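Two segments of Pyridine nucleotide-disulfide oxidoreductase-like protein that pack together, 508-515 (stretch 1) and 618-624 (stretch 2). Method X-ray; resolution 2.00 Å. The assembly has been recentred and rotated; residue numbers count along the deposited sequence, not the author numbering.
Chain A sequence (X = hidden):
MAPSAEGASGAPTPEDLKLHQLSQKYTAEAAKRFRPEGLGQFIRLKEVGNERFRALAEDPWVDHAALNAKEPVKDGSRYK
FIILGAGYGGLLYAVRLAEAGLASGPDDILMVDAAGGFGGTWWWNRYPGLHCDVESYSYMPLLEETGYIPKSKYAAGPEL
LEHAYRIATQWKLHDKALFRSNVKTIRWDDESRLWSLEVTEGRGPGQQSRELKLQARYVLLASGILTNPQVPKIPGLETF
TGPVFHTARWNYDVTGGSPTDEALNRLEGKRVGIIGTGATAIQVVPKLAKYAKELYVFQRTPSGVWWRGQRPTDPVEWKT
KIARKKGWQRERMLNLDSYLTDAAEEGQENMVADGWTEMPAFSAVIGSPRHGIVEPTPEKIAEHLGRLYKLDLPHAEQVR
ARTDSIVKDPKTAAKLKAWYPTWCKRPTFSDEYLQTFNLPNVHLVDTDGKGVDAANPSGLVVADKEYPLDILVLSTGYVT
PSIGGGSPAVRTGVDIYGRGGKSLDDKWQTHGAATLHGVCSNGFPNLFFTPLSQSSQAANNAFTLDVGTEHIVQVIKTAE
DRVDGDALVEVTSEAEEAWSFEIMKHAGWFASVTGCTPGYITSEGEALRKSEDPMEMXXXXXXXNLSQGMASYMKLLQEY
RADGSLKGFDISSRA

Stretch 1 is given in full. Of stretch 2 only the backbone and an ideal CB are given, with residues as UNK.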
ATOM      1  N   TRP A 508      17.052   9.486 -10.121  1.00 23.33           N
ATOM      2  CA  TRP A 508      15.642   9.779 -10.012  1.00 23.62           C
ATOM      3  C   TRP A 508      15.374  11.255  -9.666  1.00 24.38           C
ATOM      4  O   TRP A 508      14.508  11.885 -10.230  1.00 28.06           O
ATOM      5  CB  TRP A 508      15.066   8.964  -8.851  1.00 26.36           C
ATOM      6  CG  TRP A 508      13.659   8.627  -9.051  1.00 25.41           C
ATOM      7  CD1 TRP A 508      12.574   9.277  -8.557  1.00 25.88           C
ATOM      8  CD2 TRP A 508      13.170   7.506  -9.810  1.00 23.22           C
ATOM      9  NE1 TRP A 508      11.422   8.616  -8.941  1.00 24.33           N
ATOM     10  CE2 TRP A 508      11.760   7.513  -9.684  1.00 20.91           C
ATOM     11  CE3 TRP A 508      13.790   6.471 -10.514  1.00 22.95           C
ATOM     12  CZ2 TRP A 508      10.982   6.577 -10.260  1.00 18.91           C
ATOM     13  CZ3 TRP A 508      12.975   5.516 -11.098  1.00 23.60           C
ATOM     14  CH2 TRP A 508      11.616   5.573 -10.969  1.00 19.73           C
ATOM     15  N   GLN A 509      16.114  11.770  -8.685  1.00 25.12           N
ATOM     16  CA  GLN A 509      15.903  13.139  -8.169  1.00 26.56           C
ATOM     17  C   GLN A 509      16.447  14.193  -9.156  1.00 27.63           C
ATOM     18  O   GLN A 509      15.861  15.249  -9.287  1.00 25.22           O
ATOM     19  CB  GLN A 509      16.571  13.321  -6.831  1.00 22.27           C
ATOM     20  CG  GLN A 509      16.165  12.447  -5.662  1.00 28.15           C
ATOM     21  CD  GLN A 509      14.658  12.250  -5.542  1.00 33.02           C
ATOM     22  OE1 GLN A 509      13.907  13.175  -5.799  1.00 35.04           O
ATOM     23  NE2 GLN A 509      14.225  11.047  -5.163  1.00 31.38           N
ATOM     24  N   THR A 510      17.547  13.882  -9.837  1.00 27.41           N
ATOM     25  CA  THR A 510      18.195  14.807 -10.702  1.00 28.16           C
ATOM     26  C   THR A 510      17.661  14.826 -12.088  1.00 31.83           C
ATOM     27  O   THR A 510      17.467  15.882 -12.620  1.00 34.29           O
ATOM     28  CB  THR A 510      19.710  14.561 -10.806  1.00 34.82           C
ATOM     29  OG1 THR A 510      19.938  13.252 -11.350  1.00 49.08           O
ATOM     30  CG2 THR A 510      20.400  14.654  -9.450  1.00 28.49           C
ATOM     31  N   HIS A 511      17.452  13.665 -12.709  1.00 31.10           N
ATOM     32  CA  HIS A 511      16.997  13.573 -14.085  1.00 31.58           C
ATOM     33  C   HIS A 511      15.478  13.334 -14.163  1.00 33.65           C
ATOM     34  O   HIS A 511      14.841  13.604 -15.227  1.00 32.39           O
ATOM     35  CB  HIS A 511      17.798  12.453 -14.765  1.00 30.83           C
ATOM     36  CG  HIS A 511      17.223  11.920 -16.069  1.00 44.18           C
ATOM     37  ND1 HIS A 511      17.294  12.611 -17.277  1.00 40.59           N
ATOM     38  CD2 HIS A 511      16.679  10.704 -16.368  1.00 37.68           C
ATOM     39  CE1 HIS A 511      16.727  11.887 -18.228  1.00 47.17           C
ATOM     40  NE2 HIS A 511      16.359  10.722 -17.708  1.00 46.51           N
ATOM     41  N   GLY A 512      14.892  12.849 -13.067  1.00 29.19           N
ATOM     42  CA  GLY A 512      13.451  12.539 -13.014  1.00 27.03           C
ATOM     43  C   GLY A 512      13.197  11.038 -13.110  1.00 27.48           C
ATOM     44  O   GLY A 512      14.073  10.235 -13.522  1.00 24.74           O
ATOM     45  N   ALA A 513      11.962  10.642 -12.812  1.00 25.85           N
ATOM     46  CA  ALA A 513      11.599   9.243 -12.900  1.00 21.62           C
ATOM     47  C   ALA A 513      11.943   8.699 -14.276  1.00 18.74           C
ATOM     48  O   ALA A 513      11.668   9.343 -15.315  1.00 19.93           O
ATOM     49  CB  ALA A 513      10.133   9.043 -12.589  1.00 22.04           C
ATOM     50  N   ALA A 514      12.556   7.512 -14.311  1.00 18.57           N
ATOM     51  CA  ALA A 514      12.855   6.888 -15.583  1.00 18.75           C
ATOM     52  C   ALA A 514      12.852   5.404 -15.520  1.00 17.86           C
ATOM     53  O   ALA A 514      13.715   4.843 -14.857  1.00 18.39           O
ATOM     54  CB  ALA A 514      14.212   7.358 -16.111  1.00 20.85           C
ATOM     55  N   THR A 515      11.940   4.782 -16.240  1.00 14.82           N
ATOM     56  CA  THR A 515      11.823   3.371 -16.319  1.00 16.52           C
ATOM     57  C   THR A 515      11.300   2.995 -17.673  1.00 16.75           C
ATOM     58  O   THR A 515      10.912   3.824 -18.456  1.00 16.66           O
ATOM     59  CB  THR A 515      10.748   2.828 -15.360  1.00 16.97           C
ATOM     60  OG1 THR A 515       9.455   3.275 -15.781  1.00 16.71           O
ATOM     61  CG2 THR A 515      11.063   3.281 -13.941  1.00 17.68           C
ATOM     62  N   UNK A 618       7.514  19.259 -15.862  1.00 33.56           N
ATOM     63  CA  UNK A 618       7.532  18.056 -16.675  1.00 42.77           C
ATOM     64  C   UNK A 618       8.433  16.973 -16.032  1.00 38.04           C
ATOM     65  O   UNK A 618       8.152  15.746 -16.086  1.00 31.24           O
ATOM     66  CB  UNK A 618       8.013  18.388 -18.089  1.00 42.77           C
ATOM     67  N   UNK A 619       9.459  17.437 -15.342  1.00 26.85           N
ATOM     68  CA  UNK A 619      10.193  16.521 -14.505  1.00 31.78           C
ATOM     69  C   UNK A 619       9.317  15.888 -13.419  1.00 34.76           C
ATOM     70  O   UNK A 619       9.398  14.719 -13.151  1.00 30.62           O
ATOM     71  CB  UNK A 619      11.377  17.249 -13.866  1.00 31.78           C
ATOM     72  N   UNK A 620       8.456  16.671 -12.803  1.00 38.65           N
ATOM     73  CA  UNK A 620       7.505  16.127 -11.823  1.00 39.32           C
ATOM     74  C   UNK A 620       6.473  15.224 -12.465  1.00 32.88           C
ATOM     75  O   UNK A 620       6.176  14.173 -11.972  1.00 36.82           O
ATOM     76  CB  UNK A 620       6.796  17.264 -11.084  1.00 39.32           C
ATOM     77  N   UNK A 621       6.005  15.603 -13.616  1.00 25.59           N
ATOM     78  CA  UNK A 621       5.066  14.817 -14.308  1.00 28.92           C
ATOM     79  C   UNK A 621       5.632  13.433 -14.654  1.00 35.33           C
ATOM     80  O   UNK A 621       4.885  12.479 -14.791  1.00 34.83           O
ATOM     81  CB  UNK A 621       4.613  15.558 -15.568  1.00 28.92           C
ATOM     82  N   UNK A 622       6.948  13.327 -14.812  1.00 28.50           N
ATOM     83  CA  UNK A 622       7.512  12.057 -15.206  1.00 27.01           C
ATOM     84  C   UNK A 622       7.226  10.983 -14.172  1.00 24.92           C
ATOM     85  O   UNK A 622       7.349   9.787 -14.502  1.00 25.13           O
ATOM     86  CB  UNK A 622       9.020  12.192 -15.427  1.00 27.01           C
ATOM     87  N   UNK A 623       6.944  11.355 -12.915  1.00 23.34           N
ATOM     88  CA  UNK A 623       6.798  10.331 -11.913  1.00 26.92           C
ATOM     89  C   UNK A 623       5.419   9.757 -11.773  1.00 23.93           C
ATOM     90  O   UNK A 623       5.238   8.829 -10.983  1.00 27.43           O
ATOM     91  CB  UNK A 623       7.237  10.889 -10.558  1.00 26.92           C
ATOM     92  N   UNK A 624       4.459  10.226 -12.567  1.00 22.03           N
ATOM     93  CA  UNK A 624       3.079   9.728 -12.487  1.00 21.13           C
ATOM     94  C   UNK A 624       2.870   8.522 -13.333  1.00 19.37           C
ATOM     95  O   UNK A 624       3.820   7.828 -13.674  1.00 22.98           O
ATOM     96  CB  UNK A 624       2.083  10.813 -12.903  1.00 21.13           C
TER

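Stretch 1 is the last turn of a helix followed by a loop, and it meets stretch 2 with backbone carbonyls and the small residues Gly512 and Ala513. Position 618 lies in a helix, and its ideal CB has nothing of stretch 1 within 5.5 Å. The contact therefore sets no preference, and many residues would serve; the deposited one is Ala618.

At 619 the CB points sideways, 5.2 Å from both His511 O and Gly512 CA, so a short side chain would touch little. Farther along, the helix of stretch 1 ends, and the carbonyls of Gln509 and Thr510 offer acceptors to a donor that can reach them. A long, flexible side chain with a terminal donor suits, lysine or arginine above all. The residue is Lys619. Its CG passes 3.9 Å from Gly512 CA, and its NZ donates hydrogen bonds to Gln509 O (2.7 Å) and Thr510 O (3.3 Å). The positive charge thus sits at the carbonyl end of the helix, where the helix dipole favours it. The backbone contributes too: one water donates to Lys619 O (2.7 Å) and accepts from Ala513 N (2.9 Å), bridging the stretches.

Position 620 points away and 621 is out of reach, so stretch 1 constrains neither; helix-compatible residues fit both. They are Arg620, whose side chain makes no contact with stretch 1, and Ala621, which opens a type I turn ending at 624.

At 622 the CB points toward stretch 1 and lies 3.9 Å from Ala513 O, with the His511 ring farther out. Glutamine or lysine could seek the carbonyl, but arginine adds several donors on a flat group. Arg622 is found: NE and NH2 both donate to Ala513 O, at 2.7 and 3.0 Å, with the oxygen near the guanidinium plane. His511 O lies over one face, and Ala514 CB approaches NH2 to 3.6 Å at the edge. The lack of a side chain at Gly512 matters, since an ideal CB there would lie 2.6 Å from Arg622 CD, a clash.

At 623 the CB points sideways, 4.0 Å from Ala513 CB. A small residue such as alanine or serine suits this close approach, and serine can also donate to a backbone carbonyl a few residues earlier. In Ser623, OG donates to Arg620 O (3.2 Å), the residue just before the turn, while Ala513 CB packs 3.6 Å from Ser623 CA.

Position 624 faces away, with room for a CB, so glycine is not required by this contact; Gly624 closes the turn through its N, 3.2 Å from Ala621 O.

Stretch 2 (618-624) AKRARSG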
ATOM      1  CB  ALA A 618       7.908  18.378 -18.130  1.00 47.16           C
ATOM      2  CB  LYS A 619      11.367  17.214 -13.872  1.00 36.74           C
ATOM      3  CG  LYS A 619      12.315  16.318 -13.090  1.00 37.03           C
ATOM      4  CD  LYS A 619      13.499  17.112 -12.564  1.00 38.70           C
ATOM      5  CE  LYS A 619      13.771  16.866 -11.116  1.00 40.73           C
ATOM      6  NZ  LYS A 619      15.137  17.340 -10.828  1.00 52.63           N
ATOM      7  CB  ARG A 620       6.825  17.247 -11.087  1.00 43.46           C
ATOM      8  CG  ARG A 620       7.839  17.979 -10.215  1.00 52.92           C
ATOM      9  CD  ARG A 620       7.391  18.165  -8.775  1.00 59.32           C
ATOM     10  NE  ARG A 620       6.402  19.203  -8.732  1.00 62.47           N
ATOM     11  CZ  ARG A 620       6.686  20.498  -8.816  1.00 73.34           C
ATOM     12  NH1 ARG A 620       7.954  20.935  -8.952  1.00 81.06           N
ATOM     13  NH2 ARG A 620       5.688  21.377  -8.768  1.00 66.89           N
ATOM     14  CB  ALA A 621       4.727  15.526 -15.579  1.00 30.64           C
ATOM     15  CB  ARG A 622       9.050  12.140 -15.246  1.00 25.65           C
ATOM     16  CG  ARG A 622       9.566  12.903 -16.342  1.00 24.21           C
ATOM     17  CD  ARG A 622      11.084  13.052 -16.204  1.00 25.51           C
ATOM     18  NE  ARG A 622      11.761  11.789 -16.559  1.00 23.28           N
ATOM     19  CZ  ARG A 622      12.560  11.574 -17.605  1.00 21.80           C
ATOM     20  NH1 ARG A 622      12.858  12.524 -18.486  1.00 18.95           N
ATOM     21  NH2 ARG A 622      13.047  10.365 -17.782  1.00 20.77           N
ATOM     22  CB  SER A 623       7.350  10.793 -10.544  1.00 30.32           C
ATOM     23  OG  SER A 623       6.408  11.694 -10.001  1.00 34.78           O
TER
HETATM   24  O   HOH W   1      10.099  12.574 -11.724  1.00 27.37           O
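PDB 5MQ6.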